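Side-chain contacts in ABC transporter binding protein AcbH (Actinoplanes, PDB 3OO8), which binds beta-D-galactopyranose as the extracellular solute receptor of an ABC transporter: residues 54-59 / 319-324; 326-331 / 343-348. The protein carries 2 engineered substitutions. One frame throughout, in Å; residues are numbered along the deposited sequence.

Interaction 1: residues 54-59 / 319-324; sequences TSTTVP and LQYIGT
Y321 turns CG anti to its backbone N (chi1 172°), and this swings the ring across to S55 and T56 at the end of helix 39-56. S55 places OG anti to its own N (chi1 177°), along the ring side that carries CD1 and CE1. S55 OG is 3.6 Å from Y321 CD1, and S55 CB is 3.8 Å from Y321 CE1. S55 OG and T56 CG2 both come in obliquely to the ring. No hydrogen bond crosses between the segments, so this is van der Waals packing of a short polar side chain on an aromatic one.

T56 uses its two branches differently. T56 CG2 reaches Y321 CB at 3.7 Å, and the two side chains cross at about a right angle. OG1 faces its own chain. T56 OG1 accepts from V58 N at 3.1 Å in an ST turn (N-H...O angle 163°), and it is also hydrogen-bonded to A52 O. The turn closes the helix end, where T57 takes a positive phi. A glycine in place of T56 would probably leave V58 N without its side-chain acceptor and open a gap beside Y321 CB.

At the C-terminal end of helix 312-322, T324 OG1 donates to Y321 O at 2.7 Å. The same hydroxyl caps A327 N at the start of helix 325-332.

The contact joins two helices of the class 2 solute-binding-protein fold, away from the galactose site. K317 also hydrogen-bonds T56 O. Y321 continues onto L48, Q51 and A52 of helix 39-56. L319 and I322 pack on strands 134-147 and 301-304, so helix 312-322 packs on both the mixed sheet and helix 39-56.

Interaction 2: residues 326-331 / 343-348; sequences EAEAAF and NGLIAP
This is a buried, mainly apolar contact between helix 325-332 and the loop that leads from strand 339-340 to helix 352-363, away from the galactose site of this class 2 solute-binding-protein fold. L345, A347, E328 and A329 carry it, and no hydrogen bond joins the two segments. L345 has CG anti to its backbone N (chi1 170°), which sends its methyls to the helix. L345 CD2 lies 3.8 Å from E328 CB and 3.5 Å from E328 OE1, so one methyl meets both the root and the carboxylate of the glutamate. The other methyl, L345 CD1, is 4.3 Å from A329 CB. The same A329 CB also meets A347 CB at 4.0 Å. The small side chains let the backbones come close, with A329 CA and A347 CA 5.5 Å apart.

E328 is extended beyond CG. Its OE1 is hydrogen-bonded to A342 N, just before the loop segment. This gives the buried carboxylate a polar partner while OE1 and CB also pack against L345 CD2.

E328 also touches F117 in a loop and L137 of strand 134-147. A327 and F331 pack on helix 39-56, and F331 reaches strand 134-147 as well. Within the loop, I346 packs on K355 and V358 of helix 352-363.

Interactions 1 and 2 follow each other along the chain, and their centres are about 15 Å apart. G323 and T324 make the short link between helices 312-322 and 325-332. Across this link the two contacts touch directly: A327 CB is 3.2 Å from Y321 O and 3.6 Å from I322 O. Helix 39-56 is common ground, since Y321 and A327 both pack on L48. Interaction 1 is partly buried, with its centre about 26 Å from the centre of the chain, and interaction 2 is buried at about 19 Å. Both lie away from the galactose-binding residues, such as W142 and R373. Interaction 1 joins helices 39-56 and 312-322, and interaction 2 joins helix 325-332 to the loop before helix 352-363.

Interaction 1: residues 54-59 / 319-324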
loop_
_atom_site.group_PDB
_atom_site.type_symbol
_atom_site.label_atom_id
_atom_site.label_comp_id
_atom_site.label_asym_id
_atom_site.label_seq_id
_atom_site.Cartn_x
_atom_site.Cartn_y
_atom_site.Cartn_z
ATOM N N THR A 54 -26.902 10.251 -9.841
ATOM C CA THR A 54 -27.552 10.058 -11.148
ATOM C C THR A 54 -27.921 8.583 -11.371
ATOM O O THR A 54 -29.017 8.274 -11.870
ATOM C CB THR A 54 -26.612 10.569 -12.266
ATOM O OG1 THR A 54 -26.282 11.933 -12.004
ATOM C CG2 THR A 54 -27.267 10.442 -13.625
ATOM N N SER A 55 -27.031 7.664 -10.978
ATOM C CA SER A 55 -27.234 6.224 -11.166
ATOM C C SER A 55 -28.202 5.618 -10.157
ATOM O O SER A 55 -29.163 4.932 -10.529
ATOM C CB SER A 55 -25.904 5.472 -11.086
ATOM O OG SER A 55 -26.075 4.062 -11.186
ATOM N N THR A 56 -27.976 5.880 -8.873
ATOM C CA THR A 56 -28.769 5.210 -7.834
ATOM C C THR A 56 -30.011 5.973 -7.342
ATOM O O THR A 56 -30.866 5.395 -6.649
ATOM C CB THR A 56 -27.897 4.966 -6.559
ATOM O OG1 THR A 56 -27.635 6.218 -5.920
ATOM C CG2 THR A 56 -26.556 4.255 -6.858
ATOM N N THR A 57 -30.104 7.249 -7.690
ATOM C CA THR A 57 -31.119 8.219 -7.221
ATOM C C THR A 57 -30.847 8.780 -5.824
ATOM O O THR A 57 -31.520 9.720 -5.361
ATOM C CB THR A 57 -32.611 7.778 -7.393
ATOM O OG1 THR A 57 -33.005 6.971 -6.276
ATOM C CG2 THR A 57 -32.867 7.074 -8.712
ATOM N N VAL A 58 -29.826 8.250 -5.142
ATOM C CA VAL A 58 -29.633 8.660 -3.757
ATOM C C VAL A 58 -28.873 9.963 -3.682
ATOM O O VAL A 58 -27.745 10.041 -4.174
ATOM C CB VAL A 58 -28.839 7.582 -2.965
ATOM C CG1 VAL A 58 -28.536 8.126 -1.570
ATOM C CG2 VAL A 58 -29.690 6.260 -2.912
ATOM N N PRO A 59 -29.479 11.023 -3.121
ATOM C CA PRO A 59 -28.690 12.261 -3.089
ATOM C C PRO A 59 -27.629 12.182 -1.990
ATOM O O PRO A 59 -27.820 11.448 -1.020
ATOM C CB PRO A 59 -29.728 13.360 -2.793
ATOM C CG PRO A 59 -31.082 12.679 -3.003
ATOM C CD PRO A 59 -30.868 11.226 -2.683
ATOM N N LEU A 319 -22.811 2.406 -1.946
ATOM C CA LEU A 319 -21.665 1.493 -1.962
ATOM C C LEU A 319 -21.682 0.541 -3.160
ATOM O O LEU A 319 -20.637 0.235 -3.723
ATOM C CB LEU A 319 -21.591 0.692 -0.660
ATOM C CG LEU A 319 -21.138 1.421 0.613
ATOM C CD1 LEU A 319 -21.255 0.495 1.849
ATOM C CD2 LEU A 319 -19.702 2.000 0.518
ATOM N N GLN A 320 -22.858 0.011 -3.515
ATOM C CA GLN A 320 -22.958 -0.838 -4.698
ATOM C C GLN A 320 -22.448 -0.122 -5.936
ATOM O O GLN A 320 -21.752 -0.722 -6.743
ATOM C CB GLN A 320 -24.397 -1.322 -4.894
ATOM C CG GLN A 320 -24.745 -2.295 -3.828
ATOM C CD GLN A 320 -26.208 -2.724 -3.832
ATOM O OE1 GLN A 320 -26.960 -2.397 -4.743
ATOM N NE2 GLN A 320 -26.603 -3.475 -2.815
ATOM N N TYR A 321 -22.792 1.151 -6.076
ATOM C CA TYR A 321 -22.306 1.951 -7.200
ATOM C C TYR A 321 -20.799 2.136 -7.134
ATOM O O TYR A 321 -20.087 2.044 -8.163
ATOM C CB TYR A 321 -23.047 3.302 -7.257
ATOM C CG TYR A 321 -22.420 4.220 -8.287
ATOM C CD1 TYR A 321 -22.797 4.143 -9.631
ATOM C CD2 TYR A 321 -21.408 5.078 -7.938
ATOM C CE1 TYR A 321 -22.175 4.920 -10.576
ATOM C CE2 TYR A 321 -20.815 5.865 -8.863
ATOM C CZ TYR A 321 -21.178 5.773 -10.164
ATOM O OH TYR A 321 -20.514 6.593 -11.058
ATOM N N ILE A 322 -20.294 2.398 -5.932
ATOM C CA ILE A 322 -18.860 2.622 -5.785
ATOM C C ILE A 322 -18.079 1.358 -6.180
ATOM O O ILE A 322 -16.945 1.446 -6.686
ATOM C CB ILE A 322 -18.546 3.066 -4.321
ATOM C CG1 ILE A 322 -19.026 4.511 -4.116
ATOM C CG2 ILE A 322 -17.047 2.892 -3.989
ATOM C CD1 ILE A 322 -18.841 5.067 -2.678
ATOM N N GLY A 323 -18.659 0.200 -5.903
ATOM C CA GLY A 323 -17.999 -1.088 -6.225
ATOM C C GLY A 323 -18.177 -1.491 -7.671
ATOM O O GLY A 323 -18.485 -2.661 -7.944
ATOM N N THR A 324 -17.943 -0.551 -8.591
ATOM C CA THR A 324 -18.034 -0.863 -10.035
ATOM C C THR A 324 -16.838 -0.307 -10.774
ATOM O O THR A 324 -16.211 0.652 -10.304
ATOM C CB THR A 324 -19.340 -0.263 -10.681
ATOM O OG1 THR A 324 -19.309 1.154 -10.602
ATOM C CG2 THR A 324 -20.599 -0.784 -9.989
#

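Interaction 2: residues 326-331 / 343-348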
loop_
_atom_site.group_PDB
_atom_site.type_symbol
_atom_site.label_atom_id
_atom_site.label_comp_id
_atom_site.label_asym_id
_atom_site.label_seq_id
_atom_site.Cartn_x
_atom_site.Cartn_y
_atom_site.Cartn_z
ATOM N N GLU A 326 -17.049 1.376 -13.461
ATOM C CA GLU A 326 -17.346 2.726 -13.927
ATOM C C GLU A 326 -17.002 3.762 -12.867
ATOM O O GLU A 326 -16.454 4.817 -13.182
ATOM C CB GLU A 326 -18.823 2.862 -14.319
ATOM C CG GLU A 326 -19.157 2.125 -15.611
ATOM C CD GLU A 326 -19.395 0.621 -15.440
ATOM O OE1 GLU A 326 -19.239 0.034 -14.327
ATOM O OE2 GLU A 326 -19.758 0.014 -16.469
ATOM N N ALA A 327 -17.296 3.435 -11.610
ATOM C CA ALA A 327 -17.039 4.368 -10.518
ATOM C C ALA A 327 -15.523 4.569 -10.404
ATOM O O ALA A 327 -15.045 5.677 -10.212
ATOM C CB ALA A 327 -17.626 3.887 -9.207
ATOM N N GLU A 328 -14.776 3.468 -10.493
ATOM C CA GLU A 328 -13.318 3.602 -10.377
ATOM C C GLU A 328 -12.757 4.423 -11.506
ATOM O O GLU A 328 -11.890 5.277 -11.271
ATOM C CB GLU A 328 -12.650 2.212 -10.339
ATOM C CG GLU A 328 -13.149 1.352 -9.176
ATOM C CD GLU A 328 -12.614 -0.075 -9.215
ATOM O OE1 GLU A 328 -11.818 -0.407 -10.096
ATOM O OE2 GLU A 328 -12.991 -0.896 -8.341
ATOM N N ALA A 329 -13.205 4.168 -12.740
ATOM C CA ALA A 329 -12.653 4.930 -13.866
ATOM C C ALA A 329 -12.967 6.422 -13.743
ATOM O O ALA A 329 -12.099 7.243 -14.014
ATOM C CB ALA A 329 -13.167 4.397 -15.186
ATOM N N ALA A 330 -14.183 6.739 -13.305
ATOM C CA ALA A 330 -14.600 8.142 -13.128
ATOM C C ALA A 330 -13.725 8.854 -12.093
ATOM O O ALA A 330 -13.127 9.892 -12.372
ATOM C CB ALA A 330 -16.044 8.214 -12.746
ATOM N N PHE A 331 -13.588 8.264 -10.909
ATOM C CA PHE A 331 -12.774 8.888 -9.857
ATOM C C PHE A 331 -11.320 9.073 -10.281
ATOM O O PHE A 331 -10.628 10.045 -9.917
ATOM C CB PHE A 331 -12.822 8.039 -8.576
ATOM C CG PHE A 331 -12.036 8.626 -7.462
ATOM C CD1 PHE A 331 -12.584 9.642 -6.696
ATOM C CD2 PHE A 331 -10.725 8.207 -7.188
ATOM C CE1 PHE A 331 -11.855 10.214 -5.661
ATOM C CE2 PHE A 331 -10.019 8.778 -6.163
ATOM C CZ PHE A 331 -10.573 9.781 -5.397
ATOM N N ASN A 343 -11.984 -6.156 -11.808
ATOM C CA ASN A 343 -11.400 -7.072 -12.810
ATOM C C ASN A 343 -11.537 -6.524 -14.241
ATOM O O ASN A 343 -12.620 -6.103 -14.640
ATOM C CB ASN A 343 -12.093 -8.439 -12.777
ATOM C CG ASN A 343 -11.718 -9.262 -11.573
ATOM O OD1 ASN A 343 -10.646 -9.093 -10.987
ATOM N ND2 ASN A 343 -12.609 -10.171 -11.188
ATOM N N GLY A 344 -10.442 -6.536 -14.989
ATOM C CA GLY A 344 -10.467 -6.144 -16.395
ATOM C C GLY A 344 -10.590 -4.652 -16.641
ATOM O O GLY A 344 -10.818 -4.204 -17.775
ATOM N N LEU A 345 -10.433 -3.853 -15.598
ATOM C CA LEU A 345 -10.520 -2.428 -15.828
ATOM C C LEU A 345 -9.182 -1.835 -16.250
ATOM O O LEU A 345 -8.215 -1.875 -15.493
ATOM C CB LEU A 345 -11.083 -1.713 -14.589
ATOM C CG LEU A 345 -10.947 -0.199 -14.722
ATOM C CD1 LEU A 345 -11.753 0.371 -15.898
ATOM C CD2 LEU A 345 -11.343 0.491 -13.415
ATOM N N ILE A 346 -9.127 -1.326 -17.485
ATOM C CA ILE A 346 -8.009 -0.500 -17.979
ATOM C C ILE A 346 -8.679 0.783 -18.431
ATOM O O ILE A 346 -9.261 0.846 -19.526
ATOM C CB ILE A 346 -7.301 -1.169 -19.193
ATOM C CG1 ILE A 346 -6.804 -2.541 -18.761
ATOM C CG2 ILE A 346 -6.083 -0.357 -19.657
ATOM C CD1 ILE A 346 -5.593 -2.427 -17.849
ATOM N N ALA A 347 -8.681 1.780 -17.562
ATOM C CA ALA A 347 -9.351 3.049 -17.855
ATOM C C ALA A 347 -8.676 3.801 -18.996
ATOM O O ALA A 347 -7.449 3.711 -19.186
ATOM C CB ALA A 347 -9.401 3.922 -16.591
ATOM N N PRO A 348 -9.472 4.570 -19.760
ATOM C CA PRO A 348 -8.942 5.248 -20.945
ATOM C C PRO A 348 -7.920 6.303 -20.607
ATOM O O PRO A 348 -7.166 6.751 -21.464
ATOM C CB PRO A 348 -10.174 5.906 -21.582
ATOM C CG PRO A 348 -11.295 5.753 -20.591
ATOM C CD PRO A 348 -10.941 4.633 -19.667
#